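Local coordinates for probable oxidoreductase protein (Rhizobium etli, PDB 4FB5) that probably acts as a nucleotide-dependent oxidoreductase of the GFO/IDH/MocA family, its Rossmann domain being expected to bind NAD(P), at residues 42-47 and 351-356; 49-54 and 329-334; 151-156 and 344-349; 280-285 and 295-300. All coordinates share one frame; numbering follows the deposited sequence.

Contact 1: residues 42-47 and 351-356; sequences LAWNAV and RELIRA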
# COMPACT_ATOMS: atom_id res chain seq x y z
N LEU A 42 -30.92 -7.12 9.29
CA LEU A 42 -30.31 -5.91 9.74
C LEU A 42 -30.60 -4.81 8.74
O LEU A 42 -30.76 -3.63 9.11
CB LEU A 42 -28.82 -6.12 9.84
CG LEU A 42 -28.28 -6.81 11.08
CD1 LEU A 42 -26.77 -6.98 10.92
CD2 LEU A 42 -28.61 -6.04 12.32
N ALA A 43 -30.65 -5.19 7.48
CA ALA A 43 -30.94 -4.23 6.45
C ALA A 43 -32.36 -3.68 6.62
O ALA A 43 -32.56 -2.44 6.73
CB ALA A 43 -30.71 -4.84 5.04
N TRP A 44 -33.35 -4.58 6.66
CA TRP A 44 -34.76 -4.18 6.79
C TRP A 44 -34.95 -3.32 8.06
O TRP A 44 -35.66 -2.30 8.04
CB TRP A 44 -35.73 -5.38 6.80
CG TRP A 44 -35.95 -6.07 5.48
CD1 TRP A 44 -35.63 -7.38 5.16
CD2 TRP A 44 -36.54 -5.51 4.31
NE1 TRP A 44 -36.00 -7.65 3.85
CE2 TRP A 44 -36.57 -6.52 3.32
CE3 TRP A 44 -37.05 -4.24 4.00
CZ2 TRP A 44 -37.10 -6.29 2.05
CZ3 TRP A 44 -37.58 -4.02 2.74
CH2 TRP A 44 -37.61 -5.04 1.78
N ASN A 45 -34.25 -3.69 9.12
CA ASN A 45 -34.36 -2.95 10.37
C ASN A 45 -33.70 -1.58 10.32
O ASN A 45 -33.83 -0.82 11.27
CB ASN A 45 -33.80 -3.79 11.52
CG ASN A 45 -33.93 -3.14 12.87
OD1 ASN A 45 -35.04 -2.82 13.33
ND2 ASN A 45 -32.79 -2.95 13.55
N ALA A 46 -33.02 -1.21 9.22
CA ALA A 46 -32.23 0.02 9.27
C ALA A 46 -32.42 0.98 8.13
O ALA A 46 -32.10 2.15 8.28
CB ALA A 46 -30.76 -0.31 9.41
N VAL A 47 -32.88 0.50 6.99
CA VAL A 47 -33.07 1.36 5.83
C VAL A 47 -33.62 2.71 6.22
O VAL A 47 -33.08 3.74 5.78
CB VAL A 47 -34.10 0.86 4.83
CG1 VAL A 47 -33.46 0.66 3.49
CG2 VAL A 47 -34.87 -0.37 5.34
N ARG A 351 -32.60 -0.48 0.24
CA ARG A 351 -33.16 0.76 -0.22
C ARG A 351 -33.51 0.62 -1.70
O ARG A 351 -34.66 0.86 -2.07
CB ARG A 351 -32.26 1.95 0.07
CG ARG A 351 -32.79 3.29 -0.43
CD ARG A 351 -34.09 3.64 0.24
NE ARG A 351 -34.85 4.71 -0.43
CZ ARG A 351 -35.72 4.54 -1.45
NH1 ARG A 351 -35.92 3.33 -1.96
NH2 ARG A 351 -36.36 5.59 -1.96
N GLU A 352 -32.59 0.16 -2.54
CA GLU A 352 -32.90 0.18 -3.96
C GLU A 352 -34.05 -0.75 -4.32
O GLU A 352 -34.69 -0.59 -5.37
CB GLU A 352 -31.66 -0.12 -4.80
CG GLU A 352 -30.60 0.94 -4.68
CD GLU A 352 -30.97 2.28 -5.31
OE1 GLU A 352 -30.94 3.30 -4.59
OE2 GLU A 352 -31.23 2.32 -6.53
N LEU A 353 -34.31 -1.72 -3.46
CA LEU A 353 -35.37 -2.67 -3.71
C LEU A 353 -36.70 -1.97 -3.49
O LEU A 353 -37.67 -2.22 -4.23
CB LEU A 353 -35.27 -3.87 -2.76
CG LEU A 353 -36.49 -4.78 -2.79
CD1 LEU A 353 -36.82 -5.09 -4.21
CD2 LEU A 353 -36.32 -6.09 -2.03
N ILE A 354 -36.73 -1.11 -2.48
CA ILE A 354 -37.91 -0.35 -2.20
C ILE A 354 -38.18 0.65 -3.31
O ILE A 354 -39.34 0.87 -3.68
CB ILE A 354 -37.79 0.32 -0.85
CG1 ILE A 354 -37.83 -0.78 0.22
CG2 ILE A 354 -38.93 1.31 -0.67
CD1 ILE A 354 -37.03 -0.53 1.40
N ARG A 355 -37.12 1.23 -3.87
CA ARG A 355 -37.30 2.10 -5.00
C ARG A 355 -38.05 1.35 -6.07
O ARG A 355 -39.07 1.81 -6.55
CB ARG A 355 -36.00 2.66 -5.55
CG ARG A 355 -35.80 4.15 -5.25
CD ARG A 355 -34.43 4.67 -5.72
NE ARG A 355 -33.48 4.77 -4.61
CZ ARG A 355 -33.48 5.75 -3.70
NH1 ARG A 355 -34.37 6.72 -3.77
NH2 ARG A 355 -32.58 5.75 -2.72
N ALA A 356 -37.53 0.18 -6.45
CA ALA A 356 -38.16 -0.64 -7.47
C ALA A 356 -39.65 -0.83 -7.19
O ALA A 356 -40.49 -0.48 -8.01
CB ALA A 356 -37.47 -1.99 -7.56
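Trp44 and Ile354 share a setting: each swings its first branch, CG in one and CG1 in the other, back beside the backbone N (chi1 -74° and -68°), and the two side chains meet by sliding past each other in opposite directions. The contact is helix packing on the Rossmann domain. Helix 35-44, which follows the first strand of the parallel sheet, is met by helix 344-358 from much later in the chain. The six-membered part of the indole does the touching, its CZ3 lying 3.8 Å from Ile354 CD1. Leu353 points CG the other way, trans to its backbone N, and brings CD2 obliquely to the next corner of the ring, 4.2 Å from Trp44 CH2. Val47, at the start of helix 47-51, brings CG1 to within 3.5 Å of Arg351 N, with Arg351 CB at 3.8 Å. The contact is held by van der Waals packing of buried side chains. The one polar atom of the indole, NE1, is satisfied by Ser99 OG, and the ring of Trp122 stands nearly perpendicular to that of Trp44. Beside this packing the guanidinium of Arg355 lies over a face of that of Arg351. Acid groups probably offset their like charges: Asp53 forms a salt bridge with Arg351 NH2, and Arg355 NE reaches Glu352 OE1 at 2.9 Å, from above the carboxylate plane.

Contact 2: residues 49-54 and 329-334; sequences TVFGDV and YDRFIP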
# COMPACT_ATOMS: atom_id res chain seq x y z
N THR A 49 -34.06 4.47 9.17
CA THR A 49 -33.18 5.37 9.94
C THR A 49 -31.98 5.94 9.15
O THR A 49 -31.68 7.12 9.26
CB THR A 49 -32.65 4.76 11.20
OG1 THR A 49 -33.72 4.15 11.93
CG2 THR A 49 -32.02 5.85 12.04
N VAL A 50 -31.32 5.10 8.36
CA VAL A 50 -30.26 5.57 7.48
C VAL A 50 -30.76 6.52 6.38
O VAL A 50 -30.25 7.65 6.25
CB VAL A 50 -29.56 4.38 6.78
CG1 VAL A 50 -28.45 4.89 5.85
CG2 VAL A 50 -29.02 3.46 7.80
N PHE A 51 -31.72 6.06 5.59
CA PHE A 51 -32.12 6.77 4.40
C PHE A 51 -33.17 7.85 4.64
O PHE A 51 -33.06 8.93 4.05
CB PHE A 51 -32.60 5.79 3.32
CG PHE A 51 -31.50 5.25 2.46
CD1 PHE A 51 -31.00 6.00 1.40
CD2 PHE A 51 -30.92 4.02 2.72
CE1 PHE A 51 -29.95 5.50 0.61
CE2 PHE A 51 -29.89 3.53 1.93
CZ PHE A 51 -29.40 4.27 0.88
N GLY A 52 -34.18 7.59 5.48
CA GLY A 52 -35.14 8.64 5.90
C GLY A 52 -36.35 8.91 4.99
O GLY A 52 -37.36 9.45 5.44
N ASP A 53 -36.25 8.53 3.73
CA ASP A 53 -37.26 8.87 2.72
C ASP A 53 -38.20 7.71 2.45
O ASP A 53 -38.83 7.66 1.39
CB ASP A 53 -36.58 9.30 1.41
CG ASP A 53 -35.45 8.34 0.98
OD1 ASP A 53 -35.31 8.03 -0.23
OD2 ASP A 53 -34.67 7.91 1.86
N VAL A 54 -38.31 6.78 3.40
CA VAL A 54 -39.33 5.74 3.26
C VAL A 54 -39.99 5.28 4.53
O VAL A 54 -39.73 5.79 5.60
CB VAL A 54 -38.87 4.51 2.44
CG1 VAL A 54 -39.47 4.59 1.02
CG2 VAL A 54 -37.33 4.32 2.50
N TYR A 329 -23.00 7.65 0.29
CA TYR A 329 -22.17 7.56 1.46
C TYR A 329 -22.72 8.58 2.43
O TYR A 329 -22.71 8.38 3.63
CB TYR A 329 -20.73 7.87 1.09
CG TYR A 329 -19.72 7.95 2.22
CD1 TYR A 329 -19.73 9.00 3.14
CD2 TYR A 329 -18.73 6.99 2.34
CE1 TYR A 329 -18.79 9.08 4.17
CE2 TYR A 329 -17.76 7.06 3.36
CZ TYR A 329 -17.79 8.10 4.26
OH TYR A 329 -16.83 8.13 5.26
N ASP A 330 -23.21 9.69 1.91
CA ASP A 330 -23.66 10.80 2.76
C ASP A 330 -24.77 10.36 3.72
O ASP A 330 -24.84 10.80 4.86
CB ASP A 330 -24.12 12.00 1.93
CG ASP A 330 -25.34 11.69 1.11
OD1 ASP A 330 -25.44 10.62 0.51
OD2 ASP A 330 -26.23 12.55 1.05
N ARG A 331 -25.63 9.47 3.29
CA ARG A 331 -26.60 9.05 4.25
C ARG A 331 -26.01 8.24 5.45
O ARG A 331 -26.64 8.14 6.49
CB ARG A 331 -27.78 8.36 3.55
CG ARG A 331 -28.34 9.10 2.31
CD ARG A 331 -29.12 10.39 2.61
NE ARG A 331 -30.25 10.14 3.51
CZ ARG A 331 -30.44 10.78 4.66
NH1 ARG A 331 -29.59 11.74 5.04
NH2 ARG A 331 -31.47 10.47 5.44
N PHE A 332 -24.80 7.70 5.32
CA PHE A 332 -24.21 6.95 6.45
C PHE A 332 -23.33 7.76 7.36
O PHE A 332 -23.33 7.56 8.57
CB PHE A 332 -23.46 5.70 5.99
CG PHE A 332 -24.34 4.70 5.32
CD1 PHE A 332 -24.73 4.87 4.00
CD2 PHE A 332 -24.80 3.60 6.01
CE1 PHE A 332 -25.58 3.94 3.36
CE2 PHE A 332 -25.64 2.67 5.41
CZ PHE A 332 -26.03 2.84 4.07
N ILE A 333 -22.55 8.66 6.79
CA ILE A 333 -21.58 9.41 7.58
C ILE A 333 -21.31 10.79 6.97
O ILE A 333 -21.12 10.93 5.78
CB ILE A 333 -20.22 8.68 7.65
CG1 ILE A 333 -20.39 7.16 7.69
CG2 ILE A 333 -19.38 9.21 8.82
CD1 ILE A 333 -19.10 6.42 7.50
N PRO A 334 -21.28 11.82 7.78
CA PRO A 334 -20.97 13.09 7.11
C PRO A 334 -19.48 13.46 7.01
O PRO A 334 -19.17 14.59 6.68
CB PRO A 334 -21.65 14.11 8.03
CG PRO A 334 -21.44 13.48 9.42
CD PRO A 334 -21.47 11.99 9.24
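Phe51 and Arg331 bring their CA atoms within 6.0 Å where two short helices meet, 47-51 of the Rossmann domain and the weakly bonded turn 329-332. At Gly52 the chain leaves the first helix with positive phi (86°). The carbonyl groups at that helix end are turned toward the second segment, whose single turn is held by Tyr329 O accepting from both Phe332 N and Ile333 N. Arg331 exploits this arrangement. Its chain bends at chi2 and again at chi3, which folds the guanidinium back onto the helix end, and NH2 gives a hydrogen bond to Phe51 O at 2.6 Å. NE adds a weak one to the same oxygen. Phe51 O lies close to the guanidinium plane, yet the donor sits well above the carbonyl plane, so it uses no lone pair direction. Val50 O instead lies over a face of the guanidinium, where the angle is too poor for a bond; it accepts from Lys38 NZ of the second subunit, which also bonds Arg331 O. The junction therefore forms part of the subunit interface. On the apolar side, Phe51 CD1 passes Arg331 CG at 4.2 Å, and Phe51 CE2 approaches Phe332 CZ at 4.5 Å. The closest apolar meeting is a CH-pi contact: Val50, with CG1 trans to its backbone N, sets that methyl 3.6 Å from the centroid of the Phe332 ring, only 14° off the ring normal.

Contact 3: residues 151-156 and 344-349; sequences GYNYIQ and DLKIIE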
# COMPACT_ATOMS: atom_id res chain seq x y z
N GLY A 151 -29.43 -10.53 -4.70
CA GLY A 151 -28.47 -9.93 -3.79
C GLY A 151 -27.09 -9.92 -4.39
O GLY A 151 -26.17 -10.66 -3.98
N TYR A 152 -26.93 -9.07 -5.40
CA TYR A 152 -25.62 -8.81 -5.92
C TYR A 152 -25.18 -7.50 -5.26
O TYR A 152 -25.19 -6.46 -5.91
CB TYR A 152 -25.65 -8.69 -7.45
CG TYR A 152 -25.76 -10.02 -8.14
CD1 TYR A 152 -24.70 -10.92 -8.12
CD2 TYR A 152 -26.93 -10.40 -8.83
CE1 TYR A 152 -24.80 -12.16 -8.76
CE2 TYR A 152 -27.05 -11.64 -9.45
CZ TYR A 152 -25.96 -12.52 -9.41
OH TYR A 152 -26.01 -13.75 -10.02
N ASN A 153 -24.77 -7.55 -4.00
CA ASN A 153 -24.55 -6.31 -3.23
C ASN A 153 -23.31 -5.49 -3.56
O ASN A 153 -23.32 -4.29 -3.40
CB ASN A 153 -24.57 -6.60 -1.75
CG ASN A 153 -23.85 -7.86 -1.43
OD1 ASN A 153 -24.48 -8.87 -1.11
ND2 ASN A 153 -22.53 -7.86 -1.60
N TYR A 154 -22.25 -6.12 -4.02
CA TYR A 154 -21.04 -5.39 -4.38
C TYR A 154 -21.35 -4.15 -5.24
O TYR A 154 -20.80 -3.07 -4.97
CB TYR A 154 -20.01 -6.33 -4.99
CG TYR A 154 -19.61 -7.31 -3.95
CD1 TYR A 154 -18.98 -6.87 -2.78
CD2 TYR A 154 -19.86 -8.64 -4.08
CE1 TYR A 154 -18.62 -7.74 -1.81
CE2 TYR A 154 -19.51 -9.53 -3.08
CZ TYR A 154 -18.89 -9.07 -1.95
OH TYR A 154 -18.53 -9.95 -0.96
N ILE A 155 -22.23 -4.34 -6.23
CA ILE A 155 -22.87 -3.29 -7.07
C ILE A 155 -23.28 -2.02 -6.34
O ILE A 155 -23.24 -0.95 -6.92
CB ILE A 155 -24.17 -3.83 -7.74
CG1 ILE A 155 -23.87 -4.94 -8.72
CG2 ILE A 155 -24.89 -2.82 -8.52
CD1 ILE A 155 -22.48 -4.87 -9.34
N GLN A 156 -23.67 -2.12 -5.07
CA GLN A 156 -24.23 -0.96 -4.39
C GLN A 156 -23.24 -0.09 -3.66
O GLN A 156 -23.62 0.96 -3.14
CB GLN A 156 -25.29 -1.40 -3.37
CG GLN A 156 -26.40 -2.26 -3.85
CD GLN A 156 -27.22 -1.63 -4.93
OE1 GLN A 156 -27.81 -2.34 -5.75
NE2 GLN A 156 -27.29 -0.29 -4.94
N ASP A 344 -23.31 -2.49 5.39
CA ASP A 344 -23.81 -1.26 4.84
C ASP A 344 -24.29 -1.44 3.38
O ASP A 344 -25.27 -0.81 2.94
CB ASP A 344 -22.82 -0.12 5.06
CG ASP A 344 -22.62 0.22 6.60
OD1 ASP A 344 -23.62 0.12 7.37
OD2 ASP A 344 -21.47 0.59 7.03
N LEU A 345 -23.66 -2.35 2.65
CA LEU A 345 -24.04 -2.59 1.27
C LEU A 345 -25.39 -3.28 1.13
O LEU A 345 -26.01 -3.20 0.08
CB LEU A 345 -23.01 -3.46 0.58
CG LEU A 345 -21.56 -3.03 0.62
CD1 LEU A 345 -20.75 -4.19 0.13
CD2 LEU A 345 -21.33 -1.82 -0.24
N LYS A 346 -25.81 -4.00 2.15
CA LYS A 346 -27.09 -4.66 2.09
C LYS A 346 -28.21 -3.66 2.34
O LYS A 346 -29.29 -3.81 1.77
CB LYS A 346 -27.19 -5.83 3.07
CG LYS A 346 -27.99 -7.03 2.51
CD LYS A 346 -27.24 -7.71 1.36
CE LYS A 346 -28.05 -8.78 0.64
NZ LYS A 346 -27.15 -9.71 -0.16
N ILE A 347 -27.95 -2.65 3.16
CA ILE A 347 -28.92 -1.60 3.47
C ILE A 347 -29.25 -0.79 2.20
O ILE A 347 -30.41 -0.52 1.89
CB ILE A 347 -28.36 -0.63 4.54
CG1 ILE A 347 -28.14 -1.34 5.87
CG2 ILE A 347 -29.24 0.58 4.69
CD1 ILE A 347 -27.45 -0.48 6.94
N ILE A 348 -28.21 -0.42 1.46
CA ILE A 348 -28.37 0.29 0.19
C ILE A 348 -29.16 -0.58 -0.78
O ILE A 348 -30.12 -0.14 -1.39
CB ILE A 348 -27.00 0.64 -0.35
CG1 ILE A 348 -26.36 1.71 0.52
CG2 ILE A 348 -27.07 1.07 -1.79
CD1 ILE A 348 -24.84 1.79 0.42
N GLU A 349 -28.77 -1.85 -0.93
CA GLU A 349 -29.54 -2.76 -1.79
C GLU A 349 -31.03 -2.86 -1.35
O GLU A 349 -31.91 -2.84 -2.18
CB GLU A 349 -28.90 -4.14 -1.80
CG GLU A 349 -29.60 -5.14 -2.68
CD GLU A 349 -28.84 -6.44 -2.80
OE1 GLU A 349 -29.22 -7.37 -2.06
OE2 GLU A 349 -27.86 -6.52 -3.62
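Lys346 and Asn153 cross at a slant, the lysine chain bending at chi2 to carry NZ over the loop that follows the last strand, 148-150, of the Rossmann sheet. There NZ gives a hydrogen bond of 3.0 Å to Asn153 OD1, lying in the carbonyl plane and on a lone pair. Its stronger partner is the carboxylate of Glu124, from the Glu-Lys-Pro sequence common in this family, so one ammonium group ties helix 344-358 both to this loop and to the end of strand 120-123. Glu349 approaches differently. It is extended, with CG trans to the backbone N (chi1 -178°), and pushes its carboxylate against the loop backbone. OE1 lies 3.2 Å from Gly151 CA and accepts from Trp122 NE1, while OE2 faces the amides of Tyr152 and Asn153 at angles too poor for bonds. Because Gly151 has no side chain, the carboxylate and NZ can both settle beside it; they form a long ion pair. Further along, Gln156 runs antiparallel to Ile348, with Gln156 CB 3.4 Å from Ile348 CG2. It crosses Glu349 at roughly a right angle, with Gln156 CG 3.7 Å from Glu349 CB. Leu345 rests against the loop beside Asn153, and Leu345 CD1 lies 4.3 Å from Tyr154 CD1. Asn153 takes the crowded position between its backbone N and carbonyl carbon (chi1 41°); while OD1 holds the lysine, ND2 is laid 3.6 Å above the plane of the Tyr154 ring, over its centre.

Contact 4: residues 280-285 and 295-300; sequences GRIALQ and YDQERM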
# COMPACT_ATOMS: atom_id res chain seq x y z
N GLY A 280 -11.47 -11.47 1.10
CA GLY A 280 -12.70 -10.98 0.54
C GLY A 280 -12.34 -10.15 -0.65
O GLY A 280 -12.89 -9.08 -0.81
N ARG A 281 -11.41 -10.63 -1.47
CA ARG A 281 -10.83 -9.83 -2.52
C ARG A 281 -11.69 -9.84 -3.77
O ARG A 281 -12.06 -10.90 -4.27
CB ARG A 281 -9.45 -10.34 -2.88
CG ARG A 281 -8.85 -9.74 -4.18
CD ARG A 281 -7.41 -10.17 -4.23
NE ARG A 281 -6.73 -10.05 -5.51
CZ ARG A 281 -5.96 -9.01 -5.84
NH1 ARG A 281 -5.78 -8.02 -4.96
NH2 ARG A 281 -5.38 -8.98 -7.02
N ILE A 282 -11.98 -8.66 -4.29
CA ILE A 282 -12.49 -8.52 -5.63
C ILE A 282 -11.66 -7.42 -6.19
O ILE A 282 -11.70 -6.30 -5.64
CB ILE A 282 -13.93 -8.02 -5.60
CG1 ILE A 282 -14.81 -9.08 -4.93
CG2 ILE A 282 -14.37 -7.69 -6.99
CD1 ILE A 282 -16.26 -8.70 -4.79
N ALA A 283 -10.88 -7.70 -7.22
CA ALA A 283 -9.95 -6.68 -7.72
C ALA A 283 -10.33 -6.37 -9.12
O ALA A 283 -10.43 -7.25 -9.99
CB ALA A 283 -8.52 -7.15 -7.65
N LEU A 284 -10.55 -5.11 -9.36
CA LEU A 284 -11.03 -4.70 -10.65
C LEU A 284 -10.09 -3.66 -11.23
O LEU A 284 -9.76 -2.70 -10.55
CB LEU A 284 -12.42 -4.17 -10.45
CG LEU A 284 -13.09 -3.41 -11.56
CD1 LEU A 284 -13.31 -4.35 -12.67
CD2 LEU A 284 -14.42 -2.92 -10.98
N GLN A 285 -9.60 -3.91 -12.43
CA GLN A 285 -8.77 -2.93 -13.13
C GLN A 285 -9.41 -2.59 -14.47
O GLN A 285 -9.78 -3.48 -15.23
CB GLN A 285 -7.34 -3.42 -13.37
CG GLN A 285 -6.65 -4.01 -12.14
CD GLN A 285 -5.43 -4.88 -12.55
OE1 GLN A 285 -5.46 -6.13 -12.47
NE2 GLN A 285 -4.35 -4.20 -13.02
N TYR A 295 -9.64 -0.84 -8.26
CA TYR A 295 -10.48 -0.99 -7.09
C TYR A 295 -10.23 -2.35 -6.48
O TYR A 295 -9.95 -3.26 -7.18
CB TYR A 295 -11.94 -0.85 -7.48
CG TYR A 295 -12.87 -1.27 -6.38
CD1 TYR A 295 -13.13 -0.43 -5.30
CD2 TYR A 295 -13.39 -2.53 -6.36
CE1 TYR A 295 -13.96 -0.86 -4.23
CE2 TYR A 295 -14.15 -2.97 -5.30
CZ TYR A 295 -14.45 -2.13 -4.28
OH TYR A 295 -15.30 -2.60 -3.39
N ASP A 296 -10.34 -2.46 -5.16
CA ASP A 296 -10.10 -3.69 -4.44
C ASP A 296 -11.01 -3.76 -3.21
O ASP A 296 -10.76 -3.02 -2.24
CB ASP A 296 -8.67 -3.76 -3.96
CG ASP A 296 -8.25 -5.20 -3.52
OD1 ASP A 296 -7.15 -5.64 -3.94
OD2 ASP A 296 -9.02 -5.88 -2.75
N GLN A 297 -12.02 -4.64 -3.25
CA GLN A 297 -12.98 -4.88 -2.17
C GLN A 297 -12.39 -4.97 -0.76
O GLN A 297 -13.11 -4.78 0.22
CB GLN A 297 -13.71 -6.19 -2.44
CG GLN A 297 -14.98 -6.35 -1.64
CD GLN A 297 -16.01 -5.25 -1.96
OE1 GLN A 297 -16.14 -4.81 -3.13
NE2 GLN A 297 -16.70 -4.78 -0.96
N GLU A 298 -11.12 -5.32 -0.64
CA GLU A 298 -10.52 -5.51 0.68
C GLU A 298 -10.22 -4.16 1.36
O GLU A 298 -9.98 -4.11 2.56
CB GLU A 298 -9.28 -6.44 0.62
CG GLU A 298 -9.64 -7.93 0.63
CD GLU A 298 -8.40 -8.89 0.58
OE1 GLU A 298 -8.59 -10.09 0.86
OE2 GLU A 298 -7.26 -8.43 0.25
N ARG A 299 -10.21 -3.11 0.54
CA ARG A 299 -10.20 -1.70 0.91
C ARG A 299 -11.37 -1.06 0.14
O ARG A 299 -11.21 -0.13 -0.65
CB ARG A 299 -8.88 -1.08 0.51
CG ARG A 299 -7.76 -1.68 1.31
CD ARG A 299 -6.45 -0.99 1.13
NE ARG A 299 -6.04 -0.98 -0.28
CZ ARG A 299 -5.71 -2.05 -0.96
NH1 ARG A 299 -5.80 -3.27 -0.39
NH2 ARG A 299 -5.35 -1.92 -2.23
N MSE A 300 -12.52 -1.66 0.33
CA MSE A 300 -13.84 -1.24 -0.09
C MSE A 300 -14.08 0.30 -0.17
O MSE A 300 -14.92 0.82 -0.93
CB MSE A 300 -14.72 -1.74 1.02
CG MSE A 300 -15.84 -2.50 0.56
SE MSE A 300 -17.34 -2.39 1.85
CE MSE A 300 -16.37 -2.73 3.56
O HOH W 1 -4.75 -5.87 -5.57
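Asp296 divides its carboxylate between two jobs: OD1 forms a salt bridge across to Arg281 NH1 at 2.9 Å, and OD2 stays at home to accept from Glu298 N at 3.0 Å. The second bond makes an Asx turn, and it bends the chain just where the second strand of the hairpin 281-288/291-296 ends. Before the turn the pairing is regular antiparallel sheet. Leu284 and Tyr295 are a hydrogen-bonded pair, with Leu284 N to Tyr295 O at 2.9 Å and a return bond from Tyr295 N to Leu284 O. Ala283 and Asp296 follow as a non-hydrogen-bonded pair. One more backbone bond, Gln297 N to Ile282 O at 2.9 Å, carries the ladder into the turn. Beyond it Glu298, extended past CG, reaches back to the start of the first strand, where the anti lone pair of OE1 takes Gly280 N at 3.2 Å; Lys279 N is bonded there too. On the face holding Ala283 and Asp296, Arg281 runs out fully extended from CG to NE and crosses the aspartate at about a right angle. Ala283 CB lies 3.6 Å above its guanidinium plane, a water links NH1 with Asp296 OD1, and NH2 pairs with Glu181 on the adjoining strand 175-183. On the other face Ile282 and Gln297 lie side by side, CB to CB at 3.7 Å. An arginine shared by acids of two neighbouring strands would probably have its positive charge well balanced, and it fastens the turn to the sheet by charge as well as by backbone bonds.

Contacts 1 and 3 share helix 344-358, their centres about 10 Å apart: residues 351-356 pack on helix 35-44, while 344-349 face the loop after the Rossmann sheet. Contact 2, about 11 Å from contact 1, adjoins it through Asp53 with Arg351 and Phe51 on the same arginine; Phe332 also lies on Ile348 of contact 3. Contact 4 belongs to the large mixed sheet and sits about 24 Å from contacts 1 and 2 between centres, but only about 15 Å from contact 3, where Tyr154 packs on Ile282 and Gln297. Contact 3 thus lies at the domain junction, probably near the family's active-site cleft.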